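Local coordinates for DCN1-like protein 3 (Homo sapiens, PDB 4GBA) that contributes to cullin neddylation by transferring NEDD8 from N-terminally acetylated E2 enzymes to cullin–RBX complexes, at residues A[10-15]-A[21-26]; A[175-178]-A[182-185]. One frame throughout, in Å; residues are numbered along the deposited sequence.

Interaction 1. Residues A[10-15]-A[21-26]; sequences ELFRRY and DAILEE
Phe12 of helix 7-13 and Tyr15, three residues further on, close over Ile23 in what looks like an EF-hand-like helix-loop-helix: helix 7-13, a loop carrying strand 22-23, then helix 25-34 with Leu24 as its N-cap. Backbone hydrogen bonds between Ile23 and Phe59 pair this strand antiparallel with strand 59-60; two such strands, each between two helices, are consistent with a pair of EF-hand-like units. Phe12 and Ile23 run past each other in opposite directions. CG of Phe12 lies anti to the backbone N (chi1 -177°), which carries the ring across to the strand, and its CE1 approaches Ile23 CG1 obliquely at 3.7 Å. At the far end of the ring, CZ meets the backbone of Ala22, 3.9 Å from its CA, while the Ala22 methyl points away. Asp21 meets the same ring differently: its OD1 lies near the ring plane, 3.8 Å from Phe12 CE2, where it meets the C-H rim. The carboxylate is turned 84° from the ring.

The CG1–CD1 branch of Ile23 reaches both aromatic residues. Its CD1 methyl packs 3.6 Å from Tyr15 CB, while CG2 lies 3.8 Å from Tyr15 O. The phenol ring itself leads away from the strand, and its OH is hydrogen-bonded to Asp34 on helix 25-34; Phe64 of helix 61-71 adds an aromatic wall beside Phe12 and Ile23. Helix 25-34 begins beside the bound E2 peptide, where Glu25 packs on an apolar side chain. No direct hydrogen bond joins the segments. Instead a water bridges them, donating to Tyr15 O at 3.0 Å and accepting from Leu24 N at 3.1 Å.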
loop_
_atom_site.group_PDB
_atom_site.type_symbol
_atom_site.label_atom_id
_atom_site.label_comp_id
_atom_site.label_asym_id
_atom_site.label_seq_id
_atom_site.Cartn_x
_atom_site.Cartn_y
_atom_site.Cartn_z
ATOM N N GLU A 10 1.306 24.187 -14.758
ATOM C CA GLU A 10 0.267 24.881 -13.990
ATOM C C GLU A 10 -0.402 23.936 -12.979
ATOM O O GLU A 10 -0.722 24.331 -11.857
ATOM C CB GLU A 10 -0.782 25.520 -14.910
ATOM N N LEU A 11 -0.605 22.686 -13.385
ATOM C CA LEU A 11 -1.204 21.688 -12.512
ATOM C C LEU A 11 -0.311 21.423 -11.315
ATOM O O LEU A 11 -0.774 21.430 -10.175
ATOM C CB LEU A 11 -1.440 20.388 -13.266
ATOM C CG LEU A 11 -2.223 19.336 -12.490
ATOM C CD1 LEU A 11 -3.588 19.886 -12.103
ATOM C CD2 LEU A 11 -2.357 18.081 -13.338
ATOM N N PHE A 12 0.973 21.201 -11.573
ATOM C CA PHE A 12 1.926 21.013 -10.492
ATOM C C PHE A 12 1.941 22.205 -9.552
ATOM O O PHE A 12 1.899 22.044 -8.338
ATOM C CB PHE A 12 3.341 20.758 -11.027
ATOM C CG PHE A 12 4.360 20.477 -9.943
ATOM C CD1 PHE A 12 4.301 19.301 -9.202
ATOM C CD2 PHE A 12 5.372 21.388 -9.665
ATOM C CE1 PHE A 12 5.236 19.040 -8.210
ATOM C CE2 PHE A 12 6.306 21.127 -8.676
ATOM C CZ PHE A 12 6.237 19.952 -7.949
ATOM N N ARG A 13 2.002 23.399 -10.124
ATOM C CA ARG A 13 2.141 24.628 -9.351
ATOM C C ARG A 13 1.006 24.833 -8.348
ATOM O O ARG A 13 1.186 25.495 -7.325
ATOM C CB ARG A 13 2.245 25.844 -10.284
ATOM C CG ARG A 13 3.627 26.042 -10.912
ATOM C CD ARG A 13 4.484 27.012 -10.096
ATOM N NE ARG A 13 5.920 26.786 -10.284
ATOM C CZ ARG A 13 6.879 27.540 -9.745
ATOM N NH1 ARG A 13 6.564 28.586 -8.987
ATOM N NH2 ARG A 13 8.155 27.252 -9.970
ATOM N N ARG A 14 -0.163 24.268 -8.624
ATOM C CA ARG A 14 -1.287 24.556 -7.747
ATOM C C ARG A 14 -1.363 23.678 -6.502
ATOM O O ARG A 14 -2.127 23.984 -5.595
ATOM C CB ARG A 14 -2.622 24.638 -8.507
ATOM C CG ARG A 14 -3.347 23.359 -8.782
ATOM C CD ARG A 14 -4.203 23.560 -10.040
ATOM N NE ARG A 14 -5.553 23.004 -9.953
ATOM C CZ ARG A 14 -6.272 22.588 -11.003
ATOM N NH1 ARG A 14 -5.769 22.638 -12.241
ATOM N NH2 ARG A 14 -7.506 22.111 -10.817
ATOM N N TYR A 15 -0.546 22.621 -6.449
ATOM C CA TYR A 15 -0.508 21.733 -5.293
ATOM C C TYR A 15 0.859 21.803 -4.629
ATOM O O TYR A 15 1.045 21.382 -3.489
ATOM C CB TYR A 15 -0.833 20.303 -5.704
ATOM C CG TYR A 15 -2.151 20.181 -6.430
ATOM C CD1 TYR A 15 -3.349 20.299 -5.744
ATOM C CD2 TYR A 15 -2.203 19.948 -7.809
ATOM C CE1 TYR A 15 -4.565 20.190 -6.389
ATOM C CE2 TYR A 15 -3.427 19.843 -8.471
ATOM C CZ TYR A 15 -4.606 19.965 -7.748
ATOM O OH TYR A 15 -5.834 19.857 -8.362
ATOM N N ASP A 21 10.327 22.135 -3.720
ATOM C CA ASP A 21 9.926 21.855 -5.095
ATOM C C ASP A 21 9.237 20.498 -5.125
ATOM O O ASP A 21 9.759 19.534 -5.689
ATOM C CB ASP A 21 11.143 21.856 -6.022
ATOM C CG ASP A 21 10.767 21.987 -7.491
ATOM O OD1 ASP A 21 9.688 22.542 -7.800
ATOM O OD2 ASP A 21 11.573 21.548 -8.340
ATOM N N ALA A 22 8.063 20.436 -4.505
ATOM C CA ALA A 22 7.369 19.178 -4.296
ATOM C C ALA A 22 5.948 19.408 -3.813
ATOM O O ALA A 22 5.607 20.475 -3.306
ATOM C CB ALA A 22 8.133 18.308 -3.279
ATOM N N ILE A 23 5.120 18.388 -3.975
ATOM C CA ILE A 23 3.822 18.375 -3.351
ATOM C C ILE A 23 3.961 17.712 -1.987
ATOM O O ILE A 23 4.404 16.563 -1.885
ATOM C CB ILE A 23 2.805 17.640 -4.228
ATOM C CG1 ILE A 23 2.743 18.318 -5.610
ATOM C CG2 ILE A 23 1.436 17.582 -3.533
ATOM C CD1 ILE A 23 1.664 17.793 -6.559
ATOM N N LEU A 24 3.617 18.455 -0.935
ATOM C CA LEU A 24 3.597 17.899 0.414
ATOM C C LEU A 24 2.159 17.559 0.811
ATOM O O LEU A 24 1.310 17.357 -0.066
ATOM C CB LEU A 24 4.267 18.853 1.403
ATOM C CG LEU A 24 5.676 19.275 0.956
ATOM C CD1 LEU A 24 6.324 20.238 1.936
ATOM C CD2 LEU A 24 6.578 18.067 0.729
ATOM N N GLU A 25 1.889 17.483 2.116
ATOM C CA GLU A 25 0.585 17.019 2.622
ATOM C C GLU A 25 -0.597 17.943 2.324
ATOM O O GLU A 25 -1.704 17.469 2.109
ATOM C CB GLU A 25 0.645 16.738 4.132
ATOM C CG GLU A 25 1.251 17.872 4.955
ATOM C CD GLU A 25 2.698 17.589 5.357
ATOM O OE1 GLU A 25 3.488 17.106 4.507
ATOM O OE2 GLU A 25 3.040 17.833 6.534
ATOM N N GLU A 26 -0.371 19.252 2.331
ATOM C CA GLU A 26 -1.454 20.191 2.070
ATOM C C GLU A 26 -1.887 20.076 0.607
ATOM O O GLU A 26 -3.078 19.934 0.319
ATOM C CB GLU A 26 -1.056 21.629 2.430
ATOM C CG GLU A 26 -0.564 21.801 3.877
ATOM C CD GLU A 26 0.909 21.377 4.073
ATOM O OE1 GLU A 26 1.531 20.836 3.120
ATOM O OE2 GLU A 26 1.449 21.600 5.186
HETATM O O HOH W 1 1.957 21.030 -0.686
#

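Interaction 2. Residues A[175-178]-A[182-185]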
loop_
_atom_site.group_PDB
_atom_site.type_symbol
_atom_site.label_atom_id
_atom_site.label_comp_id
_atom_site.label_asym_id
_atom_site.label_seq_id
_atom_site.Cartn_x
_atom_site.Cartn_y
_atom_site.Cartn_z
ATOM N N SER A 175 -4.451 -26.897 4.487
ATOM C CA SER A 175 -3.989 -28.268 4.299
ATOM C C SER A 175 -2.546 -28.332 3.798
ATOM O O SER A 175 -1.871 -29.351 3.981
ATOM C CB SER A 175 -4.941 -29.067 3.386
ATOM O OG SER A 175 -4.700 -28.831 2.003
ATOM N N ASN A 176 -2.073 -27.242 3.188
ATOM C CA ASN A 176 -0.720 -27.199 2.634
ATOM C C ASN A 176 0.290 -26.532 3.563
ATOM O O ASN A 176 1.441 -26.330 3.183
ATOM C CB ASN A 176 -0.700 -26.498 1.274
ATOM C CG ASN A 176 -1.691 -27.088 0.300
ATOM O OD1 ASN A 176 -1.542 -28.233 -0.123
ATOM N ND2 ASN A 176 -2.708 -26.307 -0.072
ATOM N N TYR A 177 -0.135 -26.185 4.774
ATOM C CA TYR A 177 0.783 -25.578 5.737
ATOM C C TYR A 177 1.667 -26.604 6.450
ATOM O O TYR A 177 1.169 -27.580 7.016
ATOM C CB TYR A 177 0.044 -24.735 6.788
ATOM C CG TYR A 177 1.003 -24.128 7.789
ATOM C CD1 TYR A 177 1.764 -23.020 7.453
ATOM C CD2 TYR A 177 1.176 -24.685 9.051
ATOM C CE1 TYR A 177 2.659 -22.469 8.339
ATOM C CE2 TYR A 177 2.075 -24.134 9.954
ATOM C CZ TYR A 177 2.812 -23.024 9.588
ATOM O OH TYR A 177 3.719 -22.453 10.452
ATOM N N SER A 178 2.975 -26.369 6.432
ATOM C CA SER A 178 3.899 -27.170 7.224
ATOM C C SER A 178 4.656 -26.311 8.230
ATOM O O SER A 178 5.346 -25.370 7.858
ATOM C CB SER A 178 4.890 -27.909 6.332
ATOM O OG SER A 178 5.881 -28.528 7.133
ATOM N N ALA A 182 10.353 -23.116 6.056
ATOM C CA ALA A 182 11.059 -21.885 6.428
ATOM C C ALA A 182 10.241 -20.606 6.136
ATOM O O ALA A 182 10.729 -19.681 5.462
ATOM C CB ALA A 182 12.432 -21.816 5.749
ATOM N N TRP A 183 9.004 -20.565 6.636
ATOM C CA TRP A 183 8.190 -19.354 6.599
ATOM C C TRP A 183 8.664 -18.437 7.725
ATOM O O TRP A 183 9.183 -18.929 8.724
ATOM C CB TRP A 183 6.704 -19.695 6.812
ATOM C CG TRP A 183 5.998 -20.428 5.669
ATOM C CD1 TRP A 183 5.413 -21.666 5.724
ATOM C CD2 TRP A 183 5.788 -19.947 4.320
ATOM N NE1 TRP A 183 4.863 -21.989 4.496
ATOM C CE2 TRP A 183 5.081 -20.956 3.621
ATOM C CE3 TRP A 183 6.136 -18.767 3.639
ATOM C CZ2 TRP A 183 4.714 -20.818 2.276
ATOM C CZ3 TRP A 183 5.765 -18.631 2.307
ATOM C CH2 TRP A 183 5.061 -19.653 1.638
ATOM N N PRO A 184 8.497 -17.106 7.581
ATOM C CA PRO A 184 8.812 -16.305 8.769
ATOM C C PRO A 184 7.993 -16.847 9.928
ATOM O O PRO A 184 6.876 -17.306 9.708
ATOM C CB PRO A 184 8.362 -14.897 8.375
ATOM C CG PRO A 184 8.435 -14.894 6.874
ATOM C CD PRO A 184 8.016 -16.270 6.467
ATOM N N SER A 185 8.553 -16.838 11.132
ATOM C CA SER A 185 7.920 -17.511 12.265
ATOM C C SER A 185 6.570 -16.901 12.614
ATOM O O SER A 185 5.691 -17.585 13.140
ATOM C CB SER A 185 8.852 -17.520 13.481
ATOM O OG SER A 185 9.178 -16.198 13.867
HETATM O O HOH W 2 3.475 -24.432 4.067
#
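The loop between helices 157-169 and 185-199, in the cullin-binding part of the DCUN1 domain, is drawn together where Tyr177 and Trp183 meet across the three residues between the segments. No backbone hydrogen bond joins the segments directly; ring contact and one water do. The phenol ring and the five-membered ring of the indole are nearly parallel, their planes 14° apart, but they are slid so far past one another that they barely overlap; the centroids are 5.9 Å apart. What touches is one corner of each ring, Tyr177 CE1 against Trp183 CD1 at 3.9 Å, with each atom oblique to the other ring. A chi1 of 179° swings the Tyr177 phenol out past the backbone and brings CE1 to the indole, and the two side chains run in opposite directions.

Both aromatics also rest on Phe166 of helix 157-169, whose ring meets Trp183 edge-to-face, so the pair fastens the loop to that helix. Ser178 lies beside the indole edge with its carbonyl O near the ring plane, while its hydroxyl is hydrogen-bonded to the backbone N of Asp180 within the loop. Tryptophan suits this place because its indole combines a broad apolar surface with an N-H donor. One water, lying in the plane of the indole, accepts from Ser178 N and donates to Asn176 O at 2.9 Å, and it accepts from Trp183 NE1 at 2.8 Å.

Overall arrangement
From the N terminus, helix 7-13 runs into a loop, and interaction 1 closes it by bringing residues 10-15 against 21-26 as the chain enters helix 25-34, joining helix 7-13 to strand 22-23. The chain then passes through the helices and short strand pairs of the DCUN1 domain to helix 157-169. Interaction 2 folds the loop beyond it back on itself over that helix, bringing 175-178 to 182-185 where the chain reaches helix 185-199. The two closures follow in series, neither nested nor crossed. The centres of interactions 1 and 2 are about 46 Å apart, on opposite sides of the chain's centre. Interaction 1 is buried among N-terminal helices; interaction 2 is a surface contact.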